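Local atomic coordinates of ribosomal-protein-alanine acetyltransferase (Clostridium acetobutylicum, PDB entry 3DNS), a protein that probably transfers an acetyl group to the N-terminal alanine of a ribosomal protein, as a RimJ-type GNAT acetyltransferase of which this chain is the N-terminal domain. Residues K110-K115 / K119-F124; I53-K58 / D89-T94. All coordinates share one frame; numbering follows the deposited sequence.

Contact 1. Residues K110-K115 / K119-F124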
loop_
_atom_site.group_PDB
_atom_site.type_symbol
_atom_site.label_atom_id
_atom_site.label_comp_id
_atom_site.label_asym_id
_atom_site.label_seq_id
_atom_site.Cartn_x
_atom_site.Cartn_y
_atom_site.Cartn_z
ATOM N N LYS A 110 11.102 -1.100 20.071
ATOM C CA LYS A 110 11.207 -2.532 19.723
ATOM C C LYS A 110 9.871 -3.283 19.843
ATOM O O LYS A 110 9.829 -4.444 20.259
ATOM C CB LYS A 110 12.304 -3.212 20.538
ATOM C CG LYS A 110 13.720 -2.694 20.376
ATOM C CD LYS A 110 14.756 -3.694 21.041
ATOM C CE LYS A 110 16.008 -2.970 21.625
ATOM N NZ LYS A 110 17.277 -3.771 21.981
ATOM N N SER A 111 8.783 -2.620 19.453
ATOM C CA SER A 111 7.436 -3.237 19.445
ATOM C C SER A 111 7.041 -3.792 18.094
ATOM O O SER A 111 5.935 -4.348 17.961
ATOM C CB SER A 111 6.348 -2.249 19.887
ATOM O OG SER A 111 6.467 -1.029 19.176
ATOM N N ILE A 112 7.899 -3.588 17.100
ATOM C CA ILE A 112 7.693 -4.097 15.743
ATOM C C ILE A 112 8.828 -5.024 15.333
ATOM O O ILE A 112 9.990 -4.676 15.466
ATOM C CB ILE A 112 7.655 -2.969 14.673
ATOM C CG1 ILE A 112 6.432 -2.071 14.828
ATOM C CG2 ILE A 112 7.627 -3.556 13.247
ATOM C CD1 ILE A 112 6.490 -0.825 13.967
ATOM N N ILE A 113 8.475 -6.170 14.793
ATOM C CA ILE A 113 9.406 -7.036 14.092
ATOM C C ILE A 113 9.018 -7.146 12.631
ATOM O O ILE A 113 7.952 -7.569 12.313
ATOM C CB ILE A 113 9.460 -8.444 14.673
ATOM C CG1 ILE A 113 10.145 -8.457 16.027
ATOM C CG2 ILE A 113 10.216 -9.348 13.762
ATOM C CD1 ILE A 113 9.825 -9.603 16.847
ATOM N N GLU A 114 9.907 -6.758 11.751
ATOM C CA GLU A 114 9.627 -6.701 10.329
ATOM C C GLU A 114 10.817 -7.241 9.592
ATOM O O GLU A 114 11.885 -6.764 9.753
ATOM C CB GLU A 114 9.396 -5.254 9.968
ATOM C CG GLU A 114 9.299 -4.905 8.523
ATOM C CD GLU A 114 8.996 -3.443 8.338
ATOM O OE1 GLU A 114 7.816 -3.079 8.367
ATOM O OE2 GLU A 114 9.945 -2.671 8.196
ATOM N N LYS A 115 10.642 -8.270 8.800
ATOM C CA LYS A 115 11.794 -8.964 8.211
ATOM C C LYS A 115 12.987 -9.014 9.137
ATOM O O LYS A 115 14.080 -8.694 8.755
ATOM C CB LYS A 115 12.217 -8.372 6.880
ATOM C CG LYS A 115 11.095 -8.173 5.875
ATOM C CD LYS A 115 11.484 -7.116 4.859
ATOM C CE LYS A 115 10.323 -6.234 4.466
ATOM N NZ LYS A 115 10.571 -4.815 4.761
ATOM N N LYS A 119 11.821 -2.686 15.285
ATOM C CA LYS A 119 11.692 -1.265 15.058
ATOM C C LYS A 119 10.844 -0.617 16.163
ATOM O O LYS A 119 10.126 -1.301 16.930
ATOM C CB LYS A 119 11.099 -1.004 13.675
ATOM C CG LYS A 119 12.071 -1.206 12.473
ATOM C CD LYS A 119 11.298 -1.397 11.112
ATOM C CE LYS A 119 10.088 -0.500 10.972
ATOM N NZ LYS A 119 9.393 -0.450 9.616
ATOM N N ASP A 120 10.931 0.705 16.243
ATOM C CA ASP A 120 10.270 1.475 17.285
ATOM C C ASP A 120 8.954 2.033 16.737
ATOM O O ASP A 120 8.781 2.145 15.514
ATOM C CB ASP A 120 11.162 2.631 17.735
ATOM C CG ASP A 120 12.498 2.177 18.342
ATOM O OD1 ASP A 120 12.675 0.987 18.760
ATOM O OD2 ASP A 120 13.361 3.077 18.459
ATOM N N GLU A 121 8.035 2.350 17.663
ATOM C CA GLU A 121 6.842 3.135 17.391
ATOM C C GLU A 121 6.753 4.440 18.203
ATOM O O GLU A 121 7.096 4.508 19.406
ATOM C CB GLU A 121 5.605 2.274 17.670
ATOM C CG GLU A 121 5.380 1.186 16.655
ATOM C CD GLU A 121 4.139 0.375 16.916
ATOM O OE1 GLU A 121 4.086 -0.272 18.008
ATOM O OE2 GLU A 121 3.230 0.359 16.026
ATOM N N PHE A 122 6.267 5.482 17.550
ATOM C CA PHE A 122 5.898 6.732 18.224
ATOM C C PHE A 122 4.558 6.664 18.819
ATOM O O PHE A 122 3.660 6.028 18.249
ATOM C CB PHE A 122 5.864 7.912 17.266
ATOM C CG PHE A 122 7.190 8.330 16.794
ATOM C CD1 PHE A 122 8.190 8.689 17.712
ATOM C CD2 PHE A 122 7.446 8.440 15.463
ATOM C CE1 PHE A 122 9.438 9.120 17.270
ATOM C CE2 PHE A 122 8.657 8.878 15.022
ATOM C CZ PHE A 122 9.671 9.205 15.912
ATOM N N LEU A 123 4.404 7.350 19.963
ATOM C CA LEU A 123 3.100 7.524 20.581
ATOM C C LEU A 123 2.782 9.000 20.538
ATOM O O LEU A 123 3.467 9.804 21.173
ATOM C CB LEU A 123 3.085 6.945 22.030
ATOM C CG LEU A 123 1.749 6.984 22.796
ATOM C CD1 LEU A 123 0.702 6.026 22.165
ATOM C CD2 LEU A 123 1.927 6.699 24.354
ATOM N N PHE A 124 1.736 9.351 19.780
ATOM C CA PHE A 124 1.229 10.734 19.694
ATOM C C PHE A 124 -0.067 10.924 20.462
ATOM O O PHE A 124 -0.856 10.025 20.521
ATOM C CB PHE A 124 0.991 11.091 18.245
ATOM C CG PHE A 124 2.220 11.238 17.474
ATOM C CD1 PHE A 124 2.946 12.401 17.549
ATOM C CD2 PHE A 124 2.635 10.263 16.616
ATOM C CE1 PHE A 124 4.117 12.542 16.826
ATOM C CE2 PHE A 124 3.817 10.421 15.881
ATOM C CZ PHE A 124 4.544 11.552 15.998
HETATM O O HOH W 1 3.685 -2.922 17.307
#
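Glu-114 and Lys-119 form a salt bridge at 2.7 Å between OE2 and NZ. The ammonium comes to OE2 from above the carboxylate plane, 37° out of it. Lys-119 reaches it because its chain bends at chi3 (40°), and Glu-114 meets it with an extended chain. NZ also forms a salt bridge with Asp-89, so two carboxylates share one ammonium.

Ser-111 OG donates to Glu-121 OE1 over 2.8 Å, on the anti side of that oxygen. OG sits between its own backbone N and carbonyl carbon (chi1 50°), which turns it to the glutamate. A water bridges the same pair, donating to Ser-111 O and to Glu-121 OE1. OE1 therefore accepts two bonds, while Glu-121 OE2 pairs with Arg-50. The carboxylate is thus held at both oxygens. Asp-120 OD1, also on its anti side, accepts from Lys-110 N at 2.9 Å.

The backbones meet as one antiparallel hydrogen-bonded pair. Lys-119 N donates to Ile-112 O at 2.7 Å, and Ile-112 N donates to Lys-119 O at 3.2 Å. Ser-111 and Ile-112 both face Lys-119, which makes a classic beta bulge.

The packing centres on Ile-112. It crosses Glu-121 at about a right angle, with CD1 at 3.5 Å from CG. Its CB lies 4.1 Å from CB of Lys-119.

These residues join strands 103-114 and 117-127 in the hairpin at one edge of the sheet. Beyond the single backbone pair, the bonds that cross are made by side chains and by Lys-110 N. The Glu-121 carboxylate and the Lys-119 ammonium each have more than one partner, which fixes where these groups lie.

Contact 2. Residues I53-K58 / D89-T94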
loop_
_atom_site.group_PDB
_atom_site.type_symbol
_atom_site.label_atom_id
_atom_site.label_comp_id
_atom_site.label_asym_id
_atom_site.label_seq_id
_atom_site.Cartn_x
_atom_site.Cartn_y
_atom_site.Cartn_z
ATOM N N ILE A 53 0.639 2.591 7.732
ATOM C CA ILE A 53 0.662 3.246 6.423
ATOM C C ILE A 53 1.637 2.490 5.608
ATOM O O ILE A 53 2.729 2.223 6.091
ATOM C CB ILE A 53 1.124 4.734 6.464
ATOM C CG1 ILE A 53 0.205 5.571 7.358
ATOM C CG2 ILE A 53 1.102 5.300 5.087
ATOM C CD1 ILE A 53 -1.278 5.717 6.793
ATOM N N TYR A 54 1.247 2.122 4.396
ATOM C CA TYR A 54 2.119 1.343 3.532
ATOM C C TYR A 54 3.346 2.200 3.214
ATOM O O TYR A 54 3.274 3.445 3.131
ATOM C CB TYR A 54 1.404 0.923 2.241
ATOM C CG TYR A 54 0.498 -0.317 2.344
ATOM C CD1 TYR A 54 0.904 -1.450 3.079
ATOM C CD2 TYR A 54 -0.725 -0.388 1.663
ATOM C CE1 TYR A 54 0.137 -2.574 3.139
ATOM C CE2 TYR A 54 -1.531 -1.534 1.770
ATOM C CZ TYR A 54 -1.078 -2.607 2.508
ATOM O OH TYR A 54 -1.791 -3.754 2.642
ATOM N N LYS A 55 4.472 1.553 3.049
ATOM C CA LYS A 55 5.708 2.274 2.741
ATOM C C LYS A 55 5.546 2.983 1.402
ATOM O O LYS A 55 5.256 2.360 0.392
ATOM C CB LYS A 55 6.942 1.330 2.773
ATOM C CG LYS A 55 8.307 2.067 2.718
ATOM C CD LYS A 55 9.438 1.075 2.928
ATOM C CE LYS A 55 10.822 1.687 3.200
ATOM N NZ LYS A 55 11.840 0.632 3.608
ATOM N N GLN A 56 5.711 4.301 1.405
ATOM C CA GLN A 56 5.419 5.110 0.237
ATOM C C GLN A 56 6.675 5.389 -0.550
ATOM O O GLN A 56 7.733 5.612 0.034
ATOM C CB GLN A 56 4.752 6.418 0.653
ATOM C CG GLN A 56 3.427 6.253 1.337
ATOM C CD GLN A 56 2.379 5.559 0.503
ATOM O OE1 GLN A 56 1.711 4.663 0.973
ATOM N NE2 GLN A 56 2.188 6.005 -0.714
ATOM N N GLY A 57 6.549 5.395 -1.875
ATOM C CA GLY A 57 7.653 5.807 -2.745
ATOM C C GLY A 57 7.808 7.326 -2.821
ATOM O O GLY A 57 8.911 7.840 -3.080
ATOM N N LYS A 58 6.701 8.041 -2.556
ATOM C CA LYS A 58 6.700 9.497 -2.525
ATOM C C LYS A 58 6.161 10.081 -1.200
ATOM O O LYS A 58 5.676 9.364 -0.326
ATOM C CB LYS A 58 5.865 10.022 -3.703
ATOM C CG LYS A 58 6.044 9.235 -5.042
ATOM C CD LYS A 58 5.445 10.014 -6.201
ATOM C CE LYS A 58 5.735 9.338 -7.530
ATOM N NZ LYS A 58 7.085 9.702 -7.947
ATOM N N ASP A 89 4.477 3.440 13.402
ATOM C CA ASP A 89 5.848 3.049 13.099
ATOM C C ASP A 89 6.635 4.320 12.889
ATOM O O ASP A 89 6.116 5.279 12.300
ATOM C CB ASP A 89 5.817 2.156 11.838
ATOM C CG ASP A 89 7.155 1.802 11.327
ATOM O OD1 ASP A 89 8.094 2.576 11.562
ATOM O OD2 ASP A 89 7.264 0.725 10.705
ATOM N N GLU A 90 7.881 4.344 13.375
ATOM C CA GLU A 90 8.652 5.540 13.292
ATOM C C GLU A 90 9.017 5.895 11.843
ATOM O O GLU A 90 9.381 7.036 11.580
ATOM C CB GLU A 90 9.928 5.448 14.145
ATOM C CG GLU A 90 9.689 5.622 15.643
ATOM C CD GLU A 90 10.953 5.848 16.406
ATOM O OE1 GLU A 90 12.021 6.044 15.791
ATOM O OE2 GLU A 90 10.887 5.832 17.641
ATOM N N GLU A 91 8.887 4.947 10.914
ATOM C CA GLU A 91 9.032 5.271 9.481
ATOM C C GLU A 91 8.022 6.227 8.915
ATOM O O GLU A 91 8.291 6.843 7.907
ATOM C CB GLU A 91 8.984 4.004 8.637
ATOM C CG GLU A 91 10.245 3.205 8.830
ATOM C CD GLU A 91 10.485 2.216 7.734
ATOM O OE1 GLU A 91 9.510 1.829 7.036
ATOM O OE2 GLU A 91 11.659 1.839 7.569
ATOM N N VAL A 92 6.834 6.311 9.522
ATOM C CA VAL A 92 5.777 7.184 9.024
ATOM C C VAL A 92 6.232 8.613 9.284
ATOM O O VAL A 92 6.891 8.898 10.285
ATOM C CB VAL A 92 4.383 6.904 9.700
ATOM C CG1 VAL A 92 3.302 7.907 9.238
ATOM C CG2 VAL A 92 3.894 5.421 9.444
ATOM N N SER A 93 5.867 9.505 8.375
ATOM C CA SER A 93 6.305 10.903 8.436
ATOM C C SER A 93 5.663 11.604 9.624
ATOM O O SER A 93 4.433 11.689 9.700
ATOM C CB SER A 93 5.887 11.588 7.144
ATOM O OG SER A 93 6.185 12.962 7.186
ATOM N N THR A 94 6.482 12.096 10.553
ATOM C CA THR A 94 5.962 12.674 11.813
ATOM C C THR A 94 5.518 14.139 11.643
ATOM O O THR A 94 4.885 14.765 12.527
ATOM C CB THR A 94 7.012 12.569 12.951
ATOM O OG1 THR A 94 8.096 13.457 12.694
ATOM C CG2 THR A 94 7.568 11.164 13.067
#
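Ile-53 and Val-92 make the apolar part of this contact. CB of Ile-53 lies 4.1 Å from CG2 of Val-92. CG2, anti to the carbonyl carbon of Val-92, is the branch that reaches the isoleucine. Both residues point their side chains across the gap, but they meet at little more than this one place.

The charged part is Lys-55 with Glu-91. Both chains are extended and they cross at a slant. NZ of Lys-55 is 4.1 Å from OE2 of Glu-91, which is beyond a salt bridge. OE1 of Glu-91 lies 4.1 Å from CE of the lysine and makes a long, weak ion pair with Lys-119.

Hydrogen bonds shape the loop 89-94 from within. Glu-91 N donates to Asp-89 OD1 at 2.6 Å, nearly straight at 169°, closing an Asx turn. Val-92 N donates to Asp-89 O at 3.0 Å in a type I turn.

The contact joins the ends of the parallel strands 46-53 and 83-89, where the chain leaves the sheet for helices 61-78 and 95-99. Next to it, across the dimer, Tyr-54 stacks on Tyr-54 of the second subunit. The attraction between 53-58 and 89-94 is therefore slight: a small apolar touch and long-range charge.

Overall arrangement
Contacts 1 and 2 lie side by side, their centres about 12 Å apart. Both segments of contact 2 precede those of contact 1 in the sequence. The shared strand neighbour is 83-89, which pairs with 46-53 in parallel and with 117-127 in antiparallel fashion. A salt bridge of 2.7 Å from Lys-119 NZ to Asp-89 OD2 joins them directly. Asp-120 O and Glu-90 N, 3.2 Å apart, probably add a hydrogen bond. Phe-122 packs on Thr-94 and Glu-90. The loop 89-94 is thus tied more firmly to the hairpin than to 53-58. In GNAT folds the splayed parallel strands usually border the acetyl-CoA site; no ligand marks it here.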